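Gamma-glutamyltranspeptidase (Klebsiella pneumoniae subsp. pneumoniae, PDB 5HFT) converts oxamate to oxalate in the uric acid degradation pathway and belongs to the gamma-glutamyltransferase family. Local coordinates at residues I67-P72 against D164-T169; D96-A101 against R255-G260. All blocks are in the same frame, centred on the assembly; numbering follows the deposited sequence.

Contact 1 of 2, residues I67-P72 against D164-T169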
ATOM      1  N   ILE A  67      -3.446  10.598  -3.070  1.00 35.71           N
ATOM      2  CA  ILE A  67      -2.985   9.565  -3.999  1.00 33.74           C
ATOM      3  C   ILE A  67      -4.139   8.731  -4.546  1.00 35.56           C
ATOM      4  O   ILE A  67      -3.942   7.948  -5.486  1.00 36.13           O
ATOM      5  CB  ILE A  67      -1.910   8.687  -3.309  1.00 30.49           C
ATOM      6  CG1 ILE A  67      -1.112   7.864  -4.312  1.00 31.97           C
ATOM      7  CG2 ILE A  67      -2.519   7.739  -2.284  1.00 32.06           C
ATOM      8  CD1 ILE A  67      -0.035   8.609  -4.987  1.00 31.94           C
ATOM      9  N   ALA A  68      -5.331   8.839  -3.953  1.00 36.87           N
ATOM     10  CA  ALA A  68      -6.504   8.179  -4.518  1.00 34.70           C
ATOM     11  C   ALA A  68      -7.049   8.964  -5.695  1.00 39.11           C
ATOM     12  O   ALA A  68      -7.409   8.388  -6.725  1.00 47.14           O
ATOM     13  CB  ALA A  68      -7.584   8.007  -3.457  1.00 33.20           C
ATOM     14  N   VAL A  69      -7.066  10.282  -5.590  1.00 39.18           N
ATOM     15  CA  VAL A  69      -7.507  11.085  -6.717  1.00 34.19           C
ATOM     16  C   VAL A  69      -6.493  11.006  -7.852  1.00 43.34           C
ATOM     17  O   VAL A  69      -6.872  10.848  -9.016  1.00 51.21           O
ATOM     18  CB  VAL A  69      -7.721  12.537  -6.259  1.00 35.89           C
ATOM     19  CG1 VAL A  69      -8.022  13.424  -7.428  1.00 35.08           C
ATOM     20  CG2 VAL A  69      -8.823  12.621  -5.206  1.00 34.29           C
ATOM     21  N   VAL A  70      -5.193  11.036  -7.529  1.00 43.40           N
ATOM     22  CA  VAL A  70      -4.145  11.259  -8.533  1.00 39.53           C
ATOM     23  C   VAL A  70      -3.658   9.979  -9.227  1.00 43.83           C
ATOM     24  O   VAL A  70      -3.230  10.045 -10.389  1.00 43.17           O
ATOM     25  CB  VAL A  70      -2.970  12.019  -7.890  1.00 44.43           C
ATOM     26  CG1 VAL A  70      -1.943  12.405  -8.939  1.00 45.90           C
ATOM     27  CG2 VAL A  70      -3.473  13.268  -7.202  1.00 40.43           C
ATOM     28  N   TYR A  71      -3.687   8.820  -8.551  1.00 39.33           N
ATOM     29  CA  TYR A  71      -3.410   7.521  -9.176  1.00 36.80           C
ATOM     30  C   TYR A  71      -4.616   6.579  -9.113  1.00 43.26           C
ATOM     31  O   TYR A  71      -4.499   5.454  -8.603  1.00 40.19           O
ATOM     32  CB  TYR A  71      -2.206   6.841  -8.528  1.00 38.57           C
ATOM     33  CG  TYR A  71      -0.857   7.197  -9.120  1.00 41.28           C
ATOM     34  CD1 TYR A  71      -0.752   7.858 -10.343  1.00 44.06           C
ATOM     35  CD2 TYR A  71       0.310   6.864  -8.459  1.00 40.93           C
ATOM     36  CE1 TYR A  71       0.484   8.194 -10.886  1.00 42.21           C
ATOM     37  CE2 TYR A  71       1.565   7.199  -8.991  1.00 49.35           C
ATOM     38  CZ  TYR A  71       1.648   7.860 -10.208  1.00 49.46           C
ATOM     39  OH  TYR A  71       2.894   8.186 -10.738  1.00 46.11           O
ATOM     40  N   PRO A  72      -5.779   6.983  -9.652  1.00 39.98           N
ATOM     41  CA  PRO A  72      -7.005   6.188  -9.441  1.00 35.06           C
ATOM     42  C   PRO A  72      -6.977   4.787 -10.037  1.00 39.85           C
ATOM     43  O   PRO A  72      -7.797   3.940  -9.630  1.00 36.80           O
ATOM     44  CB  PRO A  72      -8.097   7.043 -10.105  1.00 40.30           C
ATOM     45  CG  PRO A  72      -7.382   7.876 -11.104  1.00 42.46           C
ATOM     46  CD  PRO A  72      -6.044   8.182 -10.472  1.00 38.63           C
ATOM     47  N   ASP A 164     -11.344  20.155  -9.304  1.00 43.00           N
ATOM     48  CA  ASP A 164     -10.605  21.123 -10.088  1.00 41.66           C
ATOM     49  C   ASP A 164      -9.581  20.473 -10.991  1.00 39.11           C
ATOM     50  O   ASP A 164      -9.082  21.127 -11.906  1.00 41.76           O
ATOM     51  CB  ASP A 164      -9.972  22.130  -9.123  1.00 39.75           C
ATOM     52  CG  ASP A 164     -11.002  22.687  -8.144  1.00 43.99           C
ATOM     53  OD1 ASP A 164     -11.900  23.410  -8.612  1.00 57.73           O
ATOM     54  OD2 ASP A 164     -10.986  22.355  -6.941  1.00 43.61           O
ATOM     55  N   GLY A 165      -9.219  19.235 -10.709  1.00 33.79           N
ATOM     56  CA  GLY A 165      -8.541  18.387 -11.657  1.00 37.57           C
ATOM     57  C   GLY A 165      -7.135  18.027 -11.224  1.00 34.09           C
ATOM     58  O   GLY A 165      -6.525  18.689 -10.383  1.00 37.83           O
ATOM     59  N   ILE A 166      -6.608  16.992 -11.864  1.00 33.79           N
ATOM     60  CA  ILE A 166      -5.242  16.538 -11.634  1.00 33.91           C
ATOM     61  C   ILE A 166      -4.509  16.634 -12.963  1.00 36.68           C
ATOM     62  O   ILE A 166      -5.135  16.632 -14.040  1.00 39.22           O
ATOM     63  CB  ILE A 166      -5.189  15.096 -11.076  1.00 35.09           C
ATOM     64  CG1 ILE A 166      -5.803  14.101 -12.073  1.00 35.44           C
ATOM     65  CG2 ILE A 166      -5.874  15.028  -9.732  1.00 33.86           C
ATOM     66  CD1 ILE A 166      -5.337  12.672 -11.925  1.00 31.64           C
ATOM     67  N   PRO A 167      -3.186  16.721 -12.930  1.00 35.92           N
ATOM     68  CA  PRO A 167      -2.417  16.511 -14.162  1.00 31.68           C
ATOM     69  C   PRO A 167      -2.429  15.030 -14.486  1.00 33.72           C
ATOM     70  O   PRO A 167      -1.959  14.220 -13.685  1.00 33.81           O
ATOM     71  CB  PRO A 167      -1.011  17.005 -13.798  1.00 29.87           C
ATOM     72  CG  PRO A 167      -1.195  17.816 -12.521  1.00 32.27           C
ATOM     73  CD  PRO A 167      -2.349  17.197 -11.815  1.00 36.44           C
ATOM     74  N   VAL A 168      -3.007  14.668 -15.636  1.00 31.88           N
ATOM     75  CA  VAL A 168      -3.075  13.244 -15.958  1.00 35.12           C
ATOM     76  C   VAL A 168      -1.663  12.692 -15.983  1.00 30.11           C
ATOM     77  O   VAL A 168      -0.795  13.173 -16.717  1.00 27.73           O
ATOM     78  CB  VAL A 168      -3.825  12.996 -17.276  1.00 32.37           C
ATOM     79  CG1 VAL A 168      -3.804  11.520 -17.646  1.00 29.90           C
ATOM     80  CG2 VAL A 168      -5.241  13.408 -17.128  1.00 27.25           C
ATOM     81  N   THR A 169      -1.408  11.721 -15.132  1.00 33.47           N
ATOM     82  CA  THR A 169      -0.159  10.998 -15.245  1.00 34.29           C
ATOM     83  C   THR A 169      -0.123  10.171 -16.528  1.00 31.45           C
ATOM     84  O   THR A 169      -1.147   9.784 -17.095  1.00 31.50           O
ATOM     85  CB  THR A 169       0.036  10.131 -14.006  1.00 33.74           C
ATOM     86  OG1 THR A 169      -1.243   9.591 -13.624  1.00 35.88           O
ATOM     87  CG2 THR A 169       0.640  10.959 -12.875  1.00 26.51           C
TER

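Contact 2 of 2, residues D96-A101 against R255-G260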
ATOM      1  N   ASP A  96      -4.574  -4.101   9.480  1.00 36.71           N
ATOM      2  CA  ASP A  96      -4.988  -4.827   8.285  1.00 36.05           C
ATOM      3  C   ASP A  96      -6.348  -4.258   7.908  1.00 37.11           C
ATOM      4  O   ASP A  96      -7.376  -4.629   8.478  1.00 39.49           O
ATOM      5  CB  ASP A  96      -5.067  -6.327   8.550  1.00 39.31           C
ATOM      6  CG  ASP A  96      -5.494  -7.116   7.324  1.00 38.74           C
ATOM      7  OD1 ASP A  96      -5.965  -6.496   6.355  1.00 38.71           O
ATOM      8  OD2 ASP A  96      -5.420  -8.365   7.345  1.00 45.01           O
ATOM      9  N   ALA A  97      -6.368  -3.349   6.951  1.00 37.03           N
ATOM     10  CA  ALA A  97      -7.637  -2.736   6.577  1.00 38.47           C
ATOM     11  C   ALA A  97      -8.157  -3.329   5.274  1.00 35.95           C
ATOM     12  O   ALA A  97      -8.429  -2.611   4.320  1.00 38.03           O
ATOM     13  CB  ALA A  97      -7.474  -1.217   6.492  1.00 37.05           C
ATOM     14  N   SER A  98      -8.279  -4.652   5.201  1.00 32.30           N
ATOM     15  CA  SER A  98      -8.758  -5.313   4.001  1.00 35.45           C
ATOM     16  C   SER A  98     -10.118  -5.955   4.258  1.00 43.29           C
ATOM     17  O   SER A  98     -10.341  -6.571   5.305  1.00 50.15           O
ATOM     18  CB  SER A  98      -7.745  -6.342   3.489  1.00 33.99           C
ATOM     19  OG  SER A  98      -7.653  -7.458   4.339  1.00 42.06           O
ATOM     20  N   GLY A  99     -11.023  -5.817   3.295  1.00 44.56           N
ATOM     21  CA  GLY A  99     -12.388  -6.267   3.480  1.00 44.89           C
ATOM     22  C   GLY A  99     -12.621  -7.723   3.137  1.00 40.15           C
ATOM     23  O   GLY A  99     -11.874  -8.342   2.387  1.00 41.07           O
ATOM     24  N   ALA A 100     -13.694  -8.262   3.703  1.00 44.39           N
ATOM     25  CA  ALA A 100     -14.076  -9.648   3.489  1.00 46.84           C
ATOM     26  C   ALA A 100     -15.044  -9.782   2.312  1.00 40.88           C
ATOM     27  O   ALA A 100     -15.666  -8.812   1.873  1.00 39.04           O
ATOM     28  CB  ALA A 100     -14.706 -10.219   4.759  1.00 43.12           C
ATOM     29  N   ALA A 101     -15.156 -11.009   1.796  1.00 43.63           N
ATOM     30  CA  ALA A 101     -16.143 -11.297   0.760  1.00 44.74           C
ATOM     31  C   ALA A 101     -17.535 -10.884   1.223  1.00 45.39           C
ATOM     32  O   ALA A 101     -17.833 -10.851   2.422  1.00 47.13           O
ATOM     33  CB  ALA A 101     -16.132 -12.786   0.396  1.00 37.66           C
ATOM     34  N   ARG A 255     -14.662  -3.819  10.388  1.00 48.85           N
ATOM     35  CA  ARG A 255     -13.654  -2.998  11.052  1.00 44.79           C
ATOM     36  C   ARG A 255     -12.272  -3.360  10.518  1.00 38.53           C
ATOM     37  O   ARG A 255     -12.027  -4.494  10.095  1.00 41.96           O
ATOM     38  CB  ARG A 255     -13.686  -3.170  12.603  1.00 40.89           C
ATOM     39  CG  ARG A 255     -14.823  -2.443  13.331  1.00 47.43           C
ATOM     40  CD  ARG A 255     -14.430  -0.975  13.660  1.00 47.87           C
ATOM     41  NE  ARG A 255     -15.595  -0.136  13.980  1.00 51.81           N
ATOM     42  CZ  ARG A 255     -15.577   1.197  14.005  1.00 50.36           C
ATOM     43  NH1 ARG A 255     -14.462   1.849  13.716  1.00 46.70           N
ATOM     44  NH2 ARG A 255     -16.679   1.889  14.288  1.00 48.19           N
ATOM     45  N   ALA A 256     -11.373  -2.384  10.498  1.00 39.94           N
ATOM     46  CA  ALA A 256      -9.977  -2.733  10.263  1.00 42.09           C
ATOM     47  C   ALA A 256      -9.494  -3.641  11.388  1.00 39.71           C
ATOM     48  O   ALA A 256      -9.768  -3.391  12.567  1.00 36.63           O
ATOM     49  CB  ALA A 256      -9.103  -1.481  10.181  1.00 39.12           C
ATOM     50  N   ARG A 257      -8.751  -4.680  11.017  1.00 37.13           N
ATOM     51  CA  ARG A 257      -8.147  -5.610  11.957  1.00 33.30           C
ATOM     52  C   ARG A 257      -6.850  -5.035  12.518  1.00 36.98           C
ATOM     53  O   ARG A 257      -6.303  -4.056  12.007  1.00 41.42           O
ATOM     54  CB  ARG A 257      -7.865  -6.940  11.271  1.00 34.02           C
ATOM     55  CG  ARG A 257      -9.106  -7.650  10.796  1.00 38.08           C
ATOM     56  CD  ARG A 257      -8.839  -8.500   9.566  1.00 40.28           C
ATOM     57  NE  ARG A 257     -10.062  -8.642   8.785  1.00 43.97           N
ATOM     58  CZ  ARG A 257     -10.103  -8.694   7.455  1.00 52.63           C
ATOM     59  NH1 ARG A 257      -8.978  -8.607   6.752  1.00 54.57           N
ATOM     60  NH2 ARG A 257     -11.268  -8.825   6.823  1.00 51.91           N
ATOM     61  N   ARG A 258      -6.379  -5.614  13.618  1.00 36.93           N
ATOM     62  CA  ARG A 258      -5.112  -5.207  14.223  1.00 30.75           C
ATOM     63  C   ARG A 258      -4.278  -6.419  14.582  1.00 30.70           C
ATOM     64  O   ARG A 258      -4.091  -6.722  15.762  1.00 35.71           O
ATOM     65  CB  ARG A 258      -5.338  -4.332  15.452  1.00 27.98           C
ATOM     66  CG  ARG A 258      -6.117  -3.076  15.138  1.00 37.37           C
ATOM     67  CD  ARG A 258      -5.175  -1.917  15.001  1.00 34.15           C
ATOM     68  NE  ARG A 258      -4.299  -1.880  16.156  1.00 31.60           N
ATOM     69  CZ  ARG A 258      -4.480  -1.080  17.194  1.00 34.22           C
ATOM     70  NH1 ARG A 258      -5.514  -0.240  17.218  1.00 27.86           N
ATOM     71  NH2 ARG A 258      -3.628  -1.139  18.211  1.00 39.35           N
ATOM     72  N   PRO A 259      -3.736  -7.119  13.592  1.00 30.94           N
ATOM     73  CA  PRO A 259      -2.870  -8.255  13.885  1.00 31.97           C
ATOM     74  C   PRO A 259      -1.533  -7.764  14.395  1.00 41.65           C
ATOM     75  O   PRO A 259      -1.200  -6.577  14.332  1.00 47.38           O
ATOM     76  CB  PRO A 259      -2.700  -8.946  12.535  1.00 33.62           C
ATOM     77  CG  PRO A 259      -2.829  -7.866  11.571  1.00 34.36           C
ATOM     78  CD  PRO A 259      -3.861  -6.909  12.141  1.00 39.24           C
ATOM     79  N   GLY A 260      -0.749  -8.717  14.873  1.00 40.38           N
ATOM     80  CA  GLY A 260       0.598  -8.460  15.297  1.00 37.01           C
ATOM     81  C   GLY A 260       1.539  -8.537  14.116  1.00 44.63           C
ATOM     82  O   GLY A 260       1.373  -9.368  13.218  1.00 47.89           O
TER

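Contact 1 of 2, residues I67-P72 against D164-T169
V69, V70 and Y71, at the C-terminal end of helix 56-70, pack on I166 and T169 in the short link between helices 156-164 and 170-178. The contact is largely buried and mostly apolar, and no hydrogen bond crosses it. I166 buries the most surface here. Its CG2 lies 3.5 Å from CG1 of V69 and 3.9 Å from CG2 of V70, so one methyl meets both valines. The ethyl arm runs on toward the last carbonyls of the helix: with CG1 lodged between the backbone N and the carbonyl carbon (chi1 62°), CD1 comes to 3.7 Å from V70 O. Farther along, Y71 and T169 cross at about a right angle. The CB of Y71 points away from the link, yet the ring reaches back, and its CE1 lies 3.4 Å from CG2 of T169. T169 CB sits at the ring edge, in its plane, while its methyl comes in obliquely.

Y71 is the first residue past helix 56-70 to leave helical backbone angles, although its N still bonds I67 O. T169 holds the N-cap position of helix 170-178. I166 also pairs with F206 through the backbone, and Y161 touches both I166 and V69. This is helix-end packing against a helix-strand-helix connection: the finish of one helix rests on the two-residue strand and N-cap residue that lead into another.

Contact 2 of 2, residues D96-A101 against R255-G260
D96 and R257 form a single antiparallel hydrogen-bonded pair, and this is the tightly held part of the contact. R257 N donates to D96 O at 2.9 Å, and D96 N returns a bond to R257 O at 3.1 Å. Next to the pair, on the buried side, CB of A97 meets CB of A256 at 4.0 Å.

The side chains of D96 and R257 lie alongside each other and point the same way, but their flat ends are turned 89° apart. D96 OD2 sits at the guanidinium edge, in its plane, in a long salt bridge of 3.6 Å to R257 NH1. NH1 also makes a weak bond to S98 OG, and S98 O lies over one face of the guanidinium. The serine hydroxyl is tied back as well, donating to D96 OD1 on its syn side at 2.8 Å, which probably limits rotation of the carboxylate.

Toward solvent the contact thins out: exposed P259 brings only ring carbons, its CD 3.8 Å from CB of D96. R258 turns away to a salt bridge with E136. Behind the buried side, A97 and A256 both touch S132 of helix 130-144, while A97 is hydrogen-bonded through its backbone to G81 of strand 80-86. The loop ahead of strand 262-266 thus meets the end of strand 93-97 at a single bridge, beside helix 130-144.

From the N terminus, the chain reaches contact 1 first, at the end of helix 56-70, then runs through the hairpin of strands 80-86 and 93-97 into the first half of contact 2. Helices 130-144 and 156-164 follow before 164-169 closes contact 1 across 91 intervening residues. The mostly helical stretch beyond leads to 255-260, which closes contact 2 across 153. Since the segments alternate, the two loops cross rather than nest. Contact 1 joins helices on one side of the chain's centre; contact 2 ties the hairpin to the later loop on the opposite side. Their centres are about 27 Å apart, and they do not touch.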